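Local atomic coordinates of fumarylacetoacetate hydrolase (Burkholderia xenovorans, PDB entry 5TI1), a protein that probably hydrolyses fumarylacetoacetate to fumarate and acetoacetate, the last step of phenylalanine and tyrosine breakdown, with a bound magnesium ion. Residues Asp323-Glu327 / Ala420-Gln424; Thr344-Met349 / Ser375-Pro381. One frame throughout, in Å; residues are numbered along the deposited sequence.

Contacts between sequence-distant segments can be tied together through one strand, and this chain gives a compact example. From the N terminus, strand 321-331 comes first and turns back as its antiparallel neighbour, strand 339-345. Where that strand ends, residues 344-349 meet the loop 375-381, so contact 2 closes a short excursion containing helix 353-362 and strand 372-374. Much later strand 416-424 returns to the other edge of strand 321-331, and contact 1 closes the wider loop that encloses contact 2 entirely. The two touch directly: Leu326 O lies 2.9 Å from Thr344 N, and Leu326 CD1 packs 3.5 Å from Ile378 CD1.

Contact 1: residues Asp323-Glu327 / Ala420-Gln424; sequences DITLE and AGWCQ
Backbone pairing defines this contact. Both segments are extended (phi/psi -125/144 at Leu326, -159/154 at Trp422), and strand 325-327 runs against strand 420-424 at 166°, axes 4.7 Å apart, in the register Thr325-Trp422, Leu326-Gly421, Glu327-Ala420. The first and last are hydrogen-bonded pairs: Thr325 N donates to Trp422 O (2.8 Å) and Trp422 N to Thr325 O (2.9 Å), while Glu327 N reaches Ala420 O and Ala420 N reaches Glu327 O, both at 2.9 Å. Between them Leu326-Gly421 is a non-hydrogen-bonded pair, CA atoms 4.4 Å apart, with Gly421 CA 3.1 Å from Thr325 O (CA-H...O contact). A CB on Gly421 would crowd Leu326 CD2.

Thr325, Glu327, Ala420 and Trp422 share one face; Trp422 (chi1 p, chi2 87°) turns one face of its indole to Thr325, whose CB lies 4.2 Å from the Trp422 five-membered ring centroid (CH-pi). Leu326 occupies the opposite face, and Ile324 CG1 packs 3.9 Å from Cys423 SG.

A water donates to Asp323 OD2 (3.0 Å) and Gln424 O (2.9 Å); Asp323 OD1 is hydrogen-bonded to Asn345 ND2. This is an antiparallel strand pair in a mixed sheet, strand 321-331 lying between 339-345 and 416-424 in the FAA hydrolase C-terminal family region.

Contact 2: residues Thr344-Met349 / Ser375-Pro381; sequences TNFKHM and SGTISGP
Buried side-chain packing, rather than backbone pairing, joins the end of strand 339-345 to the loop following strand 372-374. Past Asn345 the chain enters a 3-10 turn at 346-348, steadied by an Asx turn: Lys347 N donates to Asn345 OD1 (2.7 Å). Opposite it, 375-381 is irregular and mostly extended after Gly376, whose phi/psi of 88/157 would jam a CB against Ser375 O, calling for glycine.

Ile378 (m, t) points its CB toward the turn and is the centre of the packing: its CD1 lies 3.7 Å from Phe346 CD1 at the ring edge, its CG1 3.8 Å from Met349 SD, and its CG2 3.4 Å from Asn345 O. Met349 (chi1 and chi2 both m) bends to the loop, its CE 3.3 Å from Ser375 O and 3.4 Å from Gly376 O. A CB on Gly380 would clash with Thr344 OG1, and Pro381 CD lies over the His348 ring face, 3.8 Å from its centroid (CH-pi).

The CB of Thr377 points away from 344-349, and its side chain touches Glu226 and His160, the predicted proton acceptor. The loop thus borders the FAH-family magnesium site of Asp153, Glu226, Glu228 and Asp260, Thr377 being predicted to bind substrate.

Contact 1: residues Asp323-Glu327 / Ala420-Gln424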
loop_
_atom_site.group_PDB
_atom_site.type_symbol
_atom_site.label_atom_id
_atom_site.label_comp_id
_atom_site.label_asym_id
_atom_site.label_seq_id
_atom_site.Cartn_x
_atom_site.Cartn_y
_atom_site.Cartn_z
ATOM N N ASP B 323 1.480 27.360 -7.718
ATOM C CA ASP B 323 2.673 28.159 -7.437
ATOM C C ASP B 323 3.012 27.989 -5.959
ATOM O O ASP B 323 2.556 28.748 -5.103
ATOM C CB ASP B 323 2.408 29.609 -7.820
ATOM C CG ASP B 323 3.613 30.503 -7.641
ATOM O OD1 ASP B 323 4.681 30.036 -7.193
ATOM O OD2 ASP B 323 3.476 31.702 -7.954
ATOM N N ILE B 324 3.803 26.960 -5.656
ATOM C CA ILE B 324 4.182 26.607 -4.286
ATOM C C ILE B 324 5.695 26.712 -4.198
ATOM O O ILE B 324 6.414 25.905 -4.801
ATOM C CB ILE B 324 3.725 25.201 -3.880
ATOM C CG1 ILE B 324 2.260 24.943 -4.240
ATOM C CG2 ILE B 324 3.917 25.009 -2.389
ATOM C CD1 ILE B 324 1.770 23.563 -3.777
ATOM N N THR B 325 6.179 27.716 -3.470
ATOM C CA THR B 325 7.605 27.845 -3.216
ATOM C C THR B 325 8.034 26.753 -2.241
ATOM O O THR B 325 7.388 26.546 -1.212
ATOM C CB THR B 325 7.921 29.234 -2.649
ATOM O OG1 THR B 325 7.690 30.225 -3.657
ATOM C CG2 THR B 325 9.372 29.325 -2.200
ATOM N N LEU B 326 9.103 26.037 -2.580
ATOM C CA LEU B 326 9.627 24.959 -1.750
ATOM C C LEU B 326 11.102 25.192 -1.439
ATOM O O LEU B 326 11.855 25.687 -2.287
ATOM C CB LEU B 326 9.447 23.607 -2.449
ATOM C CG LEU B 326 8.025 23.222 -2.851
ATOM C CD1 LEU B 326 8.059 22.069 -3.835
ATOM C CD2 LEU B 326 7.176 22.855 -1.649
ATOM N N GLU B 327 11.512 24.824 -0.219
ATOM C CA GLU B 327 12.891 24.958 0.226
ATOM C C GLU B 327 13.259 23.760 1.088
ATOM O O GLU B 327 12.406 23.148 1.733
ATOM C CB GLU B 327 13.133 26.248 1.037
ATOM C CG GLU B 327 12.781 27.530 0.293
ATOM C CD GLU B 327 13.308 28.784 0.981
ATOM O OE1 GLU B 327 13.947 28.657 2.045
ATOM O OE2 GLU B 327 13.079 29.895 0.450
ATOM N N ALA B 420 10.286 22.822 3.621
ATOM C CA ALA B 420 9.366 23.898 3.942
ATOM C C ALA B 420 8.739 24.405 2.650
ATOM O O ALA B 420 9.328 24.293 1.572
ATOM C CB ALA B 420 10.063 25.053 4.671
ATOM N N GLY B 421 7.552 24.984 2.764
ATOM C CA GLY B 421 6.832 25.407 1.576
ATOM C C GLY B 421 5.759 26.418 1.882
ATOM O O GLY B 421 5.136 26.386 2.947
ATOM N N TRP B 422 5.516 27.307 0.915
ATOM C CA TRP B 422 4.439 28.274 1.039
ATOM C C TRP B 422 4.059 28.783 -0.342
ATOM O O TRP B 422 4.862 28.747 -1.280
ATOM C CB TRP B 422 4.832 29.447 1.949
ATOM C CG TRP B 422 6.104 30.092 1.540
ATOM C CD1 TRP B 422 6.264 31.108 0.630
ATOM C CD2 TRP B 422 7.407 29.772 2.021
ATOM N NE1 TRP B 422 7.590 31.422 0.510
ATOM C CE2 TRP B 422 8.315 30.620 1.358
ATOM C CE3 TRP B 422 7.899 28.839 2.944
ATOM C CZ2 TRP B 422 9.688 30.570 1.595
ATOM C CZ3 TRP B 422 9.260 28.791 3.176
ATOM C CH2 TRP B 422 10.140 29.653 2.507
ATOM N N CYS B 423 2.810 29.222 -0.460
ATOM C CA CYS B 423 2.383 30.033 -1.586
ATOM C C CYS B 423 2.501 31.493 -1.176
ATOM O O CYS B 423 2.006 31.880 -0.114
ATOM C CB CYS B 423 0.948 29.701 -1.988
ATOM S SG CYS B 423 0.665 27.948 -2.358
ATOM N N GLN B 424 3.171 32.293 -2.007
ATOM C CA GLN B 424 3.358 33.714 -1.740
ATOM C C GLN B 424 2.263 34.525 -2.427
ATOM O O GLN B 424 2.116 34.463 -3.652
ATOM C CB GLN B 424 4.730 34.176 -2.223
ATOM C CG GLN B 424 5.060 35.625 -1.885
ATOM C CD GLN B 424 5.186 35.861 -0.393
ATOM O OE1 GLN B 424 6.079 35.317 0.266
ATOM N NE2 GLN B 424 4.286 36.670 0.151
HETATM O O HOH W 1 3.989 33.483 -5.606
#

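Contact 2: residues Thr344-Met349 / Ser375-Pro381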
loop_
_atom_site.group_PDB
_atom_site.type_symbol
_atom_site.label_atom_id
_atom_site.label_comp_id
_atom_site.label_asym_id
_atom_site.label_seq_id
_atom_site.Cartn_x
_atom_site.Cartn_y
_atom_site.Cartn_z
ATOM N N THR B 344 13.031 25.627 -4.901
ATOM C CA THR B 344 12.377 25.367 -6.183
ATOM C C THR B 344 10.888 25.685 -6.054
ATOM O O THR B 344 10.472 26.411 -5.145
ATOM C CB THR B 344 12.641 23.923 -6.645
ATOM O OG1 THR B 344 12.146 23.752 -7.980
ATOM C CG2 THR B 344 11.948 22.927 -5.733
ATOM N N ASN B 345 10.083 25.151 -6.978
ATOM C CA ASN B 345 8.655 25.429 -7.024
ATOM C C ASN B 345 7.926 24.223 -7.598
ATOM O O ASN B 345 8.392 23.605 -8.558
ATOM C CB ASN B 345 8.345 26.677 -7.873
ATOM C CG ASN B 345 6.962 27.248 -7.587
ATOM O OD1 ASN B 345 5.941 26.612 -7.867
ATOM N ND2 ASN B 345 6.925 28.447 -7.008
ATOM N N PHE B 346 6.777 23.901 -7.003
ATOM C CA PHE B 346 5.933 22.819 -7.496
ATOM C C PHE B 346 5.389 23.100 -8.903
ATOM O O PHE B 346 5.049 22.160 -9.629
ATOM C CB PHE B 346 4.805 22.599 -6.482
ATOM C CG PHE B 346 3.855 21.480 -6.827
ATOM C CD1 PHE B 346 4.290 20.168 -6.881
ATOM C CD2 PHE B 346 2.508 21.745 -7.048
ATOM C CE1 PHE B 346 3.393 19.130 -7.172
ATOM C CE2 PHE B 346 1.612 20.717 -7.339
ATOM C CZ PHE B 346 2.051 19.409 -7.396
ATOM N N LYS B 347 5.346 24.363 -9.328
ATOM C CA LYS B 347 4.761 24.683 -10.629
ATOM C C LYS B 347 5.536 24.096 -11.802
ATOM O O LYS B 347 4.996 24.067 -12.910
ATOM C CB LYS B 347 4.651 26.200 -10.809
ATOM C CG LYS B 347 5.966 26.915 -11.039
ATOM C CD LYS B 347 5.760 28.417 -10.974
ATOM C CE LYS B 347 7.070 29.177 -11.128
ATOM N NZ LYS B 347 6.829 30.615 -11.407
ATOM N N HIS B 348 6.763 23.603 -11.594
ATOM C CA HIS B 348 7.579 23.100 -12.697
ATOM C C HIS B 348 7.254 21.667 -13.108
ATOM O O HIS B 348 7.799 21.193 -14.113
ATOM C CB HIS B 348 9.057 23.186 -12.333
ATOM C CG HIS B 348 9.514 24.576 -12.042
ATOM N ND1 HIS B 348 9.276 25.624 -12.903
ATOM C CD2 HIS B 348 10.184 25.097 -10.987
ATOM C CE1 HIS B 348 9.786 26.732 -12.396
ATOM N NE2 HIS B 348 10.342 26.440 -11.232
ATOM N N MET B 349 6.408 20.966 -12.365
ATOM C CA MET B 349 6.122 19.571 -12.693
ATOM C C MET B 349 5.474 19.435 -14.074
ATOM O O MET B 349 4.599 20.218 -14.457
ATOM C CB MET B 349 5.231 18.961 -11.617
ATOM C CG MET B 349 5.893 18.909 -10.243
ATOM S SD MET B 349 7.519 18.094 -10.219
ATOM C CE MET B 349 7.057 16.475 -9.583
ATOM N N SER B 375 4.303 13.487 -5.575
ATOM C CA SER B 375 4.492 14.091 -6.889
ATOM C C SER B 375 5.649 13.462 -7.652
ATOM O O SER B 375 5.676 13.536 -8.884
ATOM C CB SER B 375 4.735 15.597 -6.739
ATOM O OG SER B 375 5.898 15.834 -5.956
ATOM N N GLY B 376 6.582 12.832 -6.953
ATOM C CA GLY B 376 7.918 12.641 -7.472
ATOM C C GLY B 376 8.806 13.826 -7.128
ATOM O O GLY B 376 8.335 14.929 -6.858
ATOM N N THR B 377 10.118 13.572 -7.113
ATOM C CA THR B 377 11.107 14.600 -6.775
ATOM C C THR B 377 10.914 15.854 -7.613
ATOM O O THR B 377 10.936 15.798 -8.840
ATOM C CB THR B 377 12.530 14.079 -6.986
ATOM O OG1 THR B 377 12.735 12.896 -6.214
ATOM C CG2 THR B 377 13.544 15.141 -6.557
ATOM N N ILE B 378 10.753 16.989 -6.946
ATOM C CA ILE B 378 10.495 18.262 -7.609
ATOM C C ILE B 378 11.830 18.960 -7.853
ATOM O O ILE B 378 12.507 19.386 -6.911
ATOM C CB ILE B 378 9.556 19.137 -6.775
ATOM C CG1 ILE B 378 8.260 18.374 -6.486
ATOM C CG2 ILE B 378 9.285 20.456 -7.495
ATOM C CD1 ILE B 378 7.439 18.952 -5.362
ATOM N N SER B 379 12.218 19.077 -9.118
ATOM C CA SER B 379 13.458 19.739 -9.493
ATOM C C SER B 379 13.168 20.850 -10.487
ATOM O O SER B 379 12.368 20.675 -11.419
ATOM C CB SER B 379 14.463 18.749 -10.081
ATOM O OG SER B 379 15.003 17.939 -9.051
ATOM N N GLY B 380 13.817 21.992 -10.277
ATOM C CA GLY B 380 13.552 23.170 -11.064
ATOM C C GLY B 380 14.566 23.392 -12.166
ATOM O O GLY B 380 15.355 22.507 -12.512
ATOM N N PRO B 381 14.553 24.595 -12.745
ATOM C CA PRO B 381 15.438 24.881 -13.880
ATOM C C PRO B 381 16.895 25.081 -13.491
ATOM O O PRO B 381 17.794 24.679 -14.234
ATOM C CB PRO B 381 14.844 26.170 -14.470
ATOM C CG PRO B 381 13.451 26.262 -13.906
ATOM C CD PRO B 381 13.551 25.654 -12.547
#